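Local structure of CD180 antigen (Mus musculus, 3T6Q) at residues A[6-17]-A[22-32]. The protein may cooperate with MD-1 and TLR4 in the innate immune response of B cells to bacterial lipopolysaccharide, leading to NF-kappa-B activation. Residues are numbered along the deposited sequence; the frame is centred on the assembly and turned at random.
Sequences QKCIEKEVNKTY and LGLNEIPGTLP. With NAG (2-acetamido-2-deoxy-beta-D-glucopyranose), chain P.
In the N-terminal LRR cap of this Toll-like receptor family ectodomain, C8, Y17, L31 and P32 bring a beta hairpin against the loop that follows it. Most of the contact is apolar packing, and no hydrogen bond joins residues 6-17 to 22-32. C8 SG, disulfide-bonded to C19, meets P28 CG at 3.9 Å and L31 CD2 at 4.0 Å. A single methyl of L31 serves two neighbours, since L31 CD2 also lies 3.7 Å from Y17 CG, the two side chains running past each other in opposite directions. P32 approaches the outer part of the same ring obliquely, its CG 3.6 Å from Y17 CE2. With CG anti to its carbonyl carbon (chi1 -69°), the Y17 ring lies against L31 and P32, and its hydroxyl meets polar groups of the hairpin. There it donates to the anti lone pair of E10 OE1 (2.7 Å) and accepts from N14 N (3.0 Å), two bonds that fix the end of the ring. N14 carries an N-linked NAG on ND2, and V13 CG1 lies alongside the sugar's acetamido nitrogen. Near Q6, the first modelled residue, the methyl L22 CD1 packs 3.7 Å from K7 O, while the bent side chain of Q6 crosses T30 at about a right angle, Q6 NE2 lying 3.7 Å from T30 CG2. A type I turn from P28 to L31 places T30 beside Q6 and L31 against C8 and Y17. Strand 9-12 is the outermost strand at this end of the solenoid; antiparallel strand 16-18 joins it to parallel strand 37-39, where L38 touches both Y17 and L31.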
loop_
_atom_site.group_PDB
_atom_site.type_symbol
_atom_site.label_atom_id
_atom_site.label_comp_id
_atom_site.label_asym_id
_atom_site.label_seq_id
_atom_site.Cartn_x
_atom_site.Cartn_y
_atom_site.Cartn_z
ATOM N N GLN A 6 26.573 17.872 -2.757
ATOM C CA GLN A 6 26.514 19.348 -2.967
ATOM C C GLN A 6 25.368 19.764 -3.910
ATOM O O GLN A 6 24.965 18.997 -4.791
ATOM C CB GLN A 6 27.859 19.886 -3.493
ATOM C CG GLN A 6 29.038 19.750 -2.527
ATOM C CD GLN A 6 30.361 19.490 -3.261
ATOM O OE1 GLN A 6 30.382 18.923 -4.369
ATOM N NE2 GLN A 6 31.476 19.894 -2.642
ATOM N N LYS A 7 24.844 20.976 -3.704
ATOM C CA LYS A 7 25.313 21.837 -2.609
ATOM C C LYS A 7 24.274 21.990 -1.492
ATOM O O LYS A 7 23.257 22.678 -1.657
ATOM C CB LYS A 7 25.814 23.187 -3.146
ATOM C CG LYS A 7 26.822 23.903 -2.254
ATOM C CD LYS A 7 26.130 24.835 -1.261
ATOM C CE LYS A 7 25.361 25.947 -1.964
ATOM N NZ LYS A 7 24.095 26.294 -1.257
ATOM N N CYS A 8 24.546 21.338 -0.359
ATOM C CA CYS A 8 23.676 21.402 0.823
ATOM C C CYS A 8 23.598 22.808 1.403
ATOM O O CYS A 8 24.586 23.525 1.440
ATOM C CB CYS A 8 24.156 20.448 1.919
ATOM S SG CYS A 8 24.315 18.733 1.378
ATOM N N ILE A 9 22.414 23.175 1.867
ATOM C CA ILE A 9 22.187 24.461 2.486
ATOM C C ILE A 9 22.579 24.380 3.955
ATOM O O ILE A 9 22.086 23.528 4.718
ATOM C CB ILE A 9 20.727 24.920 2.289
ATOM C CG1 ILE A 9 20.467 25.175 0.801
ATOM C CG2 ILE A 9 20.420 26.185 3.083
ATOM C CD1 ILE A 9 19.038 24.888 0.385
ATOM N N GLU A 10 23.509 25.253 4.337
ATOM C CA GLU A 10 23.905 25.359 5.723
ATOM C C GLU A 10 22.916 26.251 6.462
ATOM O O GLU A 10 22.987 27.473 6.371
ATOM C CB GLU A 10 25.307 25.929 5.841
ATOM C CG GLU A 10 25.721 26.151 7.280
ATOM C CD GLU A 10 27.155 26.602 7.396
ATOM O OE1 GLU A 10 28.022 25.726 7.579
ATOM O OE2 GLU A 10 27.405 27.824 7.286
ATOM N N LYS A 11 21.991 25.638 7.185
ATOM C CA LYS A 11 21.012 26.400 7.923
ATOM C C LYS A 11 21.611 26.912 9.221
ATOM O O LYS A 11 21.422 28.066 9.552
ATOM C CB LYS A 11 19.746 25.589 8.163
ATOM C CG LYS A 11 19.019 25.272 6.862
ATOM C CD LYS A 11 17.785 24.430 7.114
ATOM C CE LYS A 11 16.566 25.297 7.323
ATOM N NZ LYS A 11 15.477 24.503 7.954
ATOM N N GLU A 12 22.321 26.055 9.956
ATOM C CA GLU A 12 23.074 26.475 11.147
ATOM C C GLU A 12 24.485 25.952 11.045
ATOM O O GLU A 12 24.684 24.740 11.015
ATOM C CB GLU A 12 22.488 25.892 12.416
ATOM C CG GLU A 12 21.406 26.702 13.088
ATOM C CD GLU A 12 21.023 26.097 14.428
ATOM O OE1 GLU A 12 19.914 25.523 14.527
ATOM O OE2 GLU A 12 21.844 26.164 15.373
ATOM N N VAL A 13 25.454 26.867 11.005
ATOM C CA VAL A 13 26.879 26.533 10.921
ATOM C C VAL A 13 27.204 25.344 11.810
ATOM O O VAL A 13 26.892 25.351 13.014
ATOM C CB VAL A 13 27.787 27.730 11.333
ATOM C CG1 VAL A 13 29.250 27.394 11.098
ATOM C CG2 VAL A 13 27.393 29.005 10.589
ATOM N N ASN A 14 27.801 24.312 11.205
ATOM C CA ASN A 14 28.243 23.105 11.924
ATOM C C ASN A 14 27.140 22.225 12.531
ATOM O O ASN A 14 27.441 21.181 13.114
ATOM C CB ASN A 14 29.272 23.453 13.011
ATOM C CG ASN A 14 30.568 23.988 12.441
ATOM O OD1 ASN A 14 31.037 23.526 11.399
ATOM N ND2 ASN A 14 31.163 24.970 13.134
ATOM N N LYS A 15 25.879 22.636 12.394
ATOM C CA LYS A 15 24.802 21.992 13.132
ATOM C C LYS A 15 23.661 21.430 12.272
ATOM O O LYS A 15 23.221 20.294 12.498
ATOM C CB LYS A 15 24.236 22.967 14.171
ATOM C CG LYS A 15 23.223 22.335 15.106
ATOM C CD LYS A 15 22.748 23.327 16.155
ATOM C CE LYS A 15 21.498 22.823 16.854
ATOM N NZ LYS A 15 21.021 23.808 17.864
ATOM N N THR A 16 23.189 22.220 11.307
ATOM C CA THR A 16 21.940 21.892 10.573
ATOM C C THR A 16 22.087 22.082 9.096
ATOM O O THR A 16 22.380 23.175 8.641
ATOM C CB THR A 16 20.779 22.762 11.048
ATOM O OG1 THR A 16 20.564 22.496 12.427
ATOM C CG2 THR A 16 19.472 22.452 10.273
ATOM N N TYR A 17 21.871 21.004 8.344
ATOM C CA TYR A 17 22.066 21.021 6.902
ATOM C C TYR A 17 20.822 20.490 6.201
ATOM O O TYR A 17 20.242 19.470 6.626
ATOM C CB TYR A 17 23.339 20.253 6.502
ATOM C CG TYR A 17 24.574 20.997 6.973
ATOM C CD1 TYR A 17 25.195 21.957 6.161
ATOM C CD2 TYR A 17 25.069 20.797 8.270
ATOM C CE1 TYR A 17 26.297 22.669 6.619
ATOM C CE2 TYR A 17 26.164 21.502 8.733
ATOM C CZ TYR A 17 26.769 22.434 7.908
ATOM O OH TYR A 17 27.844 23.136 8.394
ATOM N N LEU A 22 18.613 16.954 -3.866
ATOM C CA LEU A 22 19.889 17.076 -4.585
ATOM C C LEU A 22 20.324 15.827 -5.360
ATOM O O LEU A 22 21.424 15.792 -5.895
ATOM C CB LEU A 22 20.982 17.539 -3.624
ATOM C CG LEU A 22 20.777 18.991 -3.144
ATOM C CD1 LEU A 22 21.716 19.335 -1.994
ATOM C CD2 LEU A 22 20.985 19.934 -4.336
ATOM N N GLY A 23 19.461 14.814 -5.427
ATOM C CA GLY A 23 19.774 13.532 -6.108
ATOM C C GLY A 23 20.954 12.747 -5.528
ATOM O O GLY A 23 21.623 12.034 -6.265
ATOM N N LEU A 24 21.193 12.832 -4.216
ATOM C CA LEU A 24 22.407 12.266 -3.609
ATOM C C LEU A 24 22.300 10.777 -3.316
ATOM O O LEU A 24 21.246 10.311 -2.898
ATOM C CB LEU A 24 22.794 13.014 -2.330
ATOM C CG LEU A 24 22.966 14.541 -2.370
ATOM C CD1 LEU A 24 23.081 15.079 -0.954
ATOM C CD2 LEU A 24 24.186 14.925 -3.189
ATOM N N ASN A 25 23.400 10.054 -3.562
ATOM C CA ASN A 25 23.524 8.609 -3.356
ATOM C C ASN A 25 24.339 8.270 -2.125
ATOM O O ASN A 25 24.469 7.107 -1.772
ATOM C CB ASN A 25 24.175 7.930 -4.561
ATOM C CG ASN A 25 23.401 8.144 -5.844
ATOM O OD1 ASN A 25 22.194 7.937 -5.894
ATOM N ND2 ASN A 25 24.102 8.535 -6.902
ATOM N N GLU A 26 24.828 9.287 -1.430
ATOM C CA GLU A 26 25.583 9.069 -0.190
ATOM C C GLU A 26 25.621 10.380 0.563
ATOM O O GLU A 26 25.346 11.437 -0.006
ATOM C CB GLU A 26 27.019 8.616 -0.507
ATOM C CG GLU A 26 27.800 9.632 -1.327
ATOM C CD GLU A 26 29.198 9.150 -1.716
ATOM O OE1 GLU A 26 30.112 10.001 -1.804
ATOM O OE2 GLU A 26 29.393 7.928 -1.933
ATOM N N ILE A 27 26.005 10.336 1.829
ATOM C CA ILE A 27 26.146 11.574 2.592
ATOM C C ILE A 27 27.359 12.352 2.082
ATOM O O ILE A 27 28.429 11.781 1.965
ATOM C CB ILE A 27 26.291 11.259 4.089
ATOM C CG1 ILE A 27 24.956 10.789 4.619
ATOM C CG2 ILE A 27 26.762 12.482 4.875
ATOM C CD1 ILE A 27 25.098 10.027 5.902
ATOM N N PRO A 28 27.194 13.646 1.759
ATOM C CA PRO A 28 28.329 14.365 1.189
ATOM C C PRO A 28 29.522 14.441 2.142
ATOM O O PRO A 28 29.360 14.600 3.363
ATOM C CB PRO A 28 27.759 15.752 0.926
ATOM C CG PRO A 28 26.313 15.486 0.648
ATOM C CD PRO A 28 25.950 14.426 1.638
ATOM N N GLY A 29 30.718 14.300 1.583
ATOM C CA GLY A 29 31.931 14.322 2.390
ATOM C C GLY A 29 32.143 15.673 3.041
ATOM O O GLY A 29 32.790 15.762 4.068
ATOM N N THR A 30 31.578 16.725 2.455
ATOM C CA THR A 30 31.698 18.068 3.021
ATOM C C THR A 30 30.834 18.362 4.259
ATOM O O THR A 30 30.957 19.445 4.830
ATOM C CB THR A 30 31.405 19.162 1.968
ATOM O OG1 THR A 30 30.099 18.966 1.416
ATOM C CG2 THR A 30 32.441 19.136 0.844
ATOM N N LEU A 31 29.956 17.443 4.673
ATOM C CA LEU A 31 29.127 17.689 5.886
ATOM C C LEU A 31 29.948 17.398 7.113
ATOM O O LEU A 31 30.511 16.301 7.218
ATOM C CB LEU A 31 27.852 16.820 5.944
ATOM C CG LEU A 31 26.734 16.950 4.900
ATOM C CD1 LEU A 31 25.677 15.878 5.178
ATOM C CD2 LEU A 31 26.108 18.338 4.880
ATOM N N PRO A 32 30.000 18.353 8.058
ATOM C CA PRO A 32 30.847 18.192 9.248
ATOM C C PRO A 32 30.405 17.053 10.161
ATOM O O PRO A 32 29.218 16.703 10.212
ATOM C CB PRO A 32 30.709 19.550 9.961
ATOM C CG PRO A 32 29.387 20.078 9.500
ATOM C CD PRO A 32 29.309 19.657 8.060
HETATM C C1 NAG P . 32.407 25.595 12.735
HETATM C C2 NAG P . 32.646 26.668 13.805
HETATM C C3 NAG P . 34.067 27.213 13.762
HETATM C C4 NAG P . 35.113 26.112 13.666
HETATM C C5 NAG P . 34.763 25.101 12.575
HETATM C C6 NAG P . 35.685 23.888 12.650
HETATM C C7 NAG P . 30.805 28.107 14.546
HETATM C C8 NAG P . 29.967 29.322 14.253
HETATM N N2 NAG P . 31.752 27.803 13.656
HETATM O O3 NAG P . 34.306 27.967 14.929
HETATM O O4 NAG P . 36.344 26.730 13.376
HETATM O O5 NAG P . 33.442 24.626 12.736
HETATM O O6 NAG P . 36.341 23.741 11.412
HETATM O O7 NAG P . 30.597 27.439 15.560
#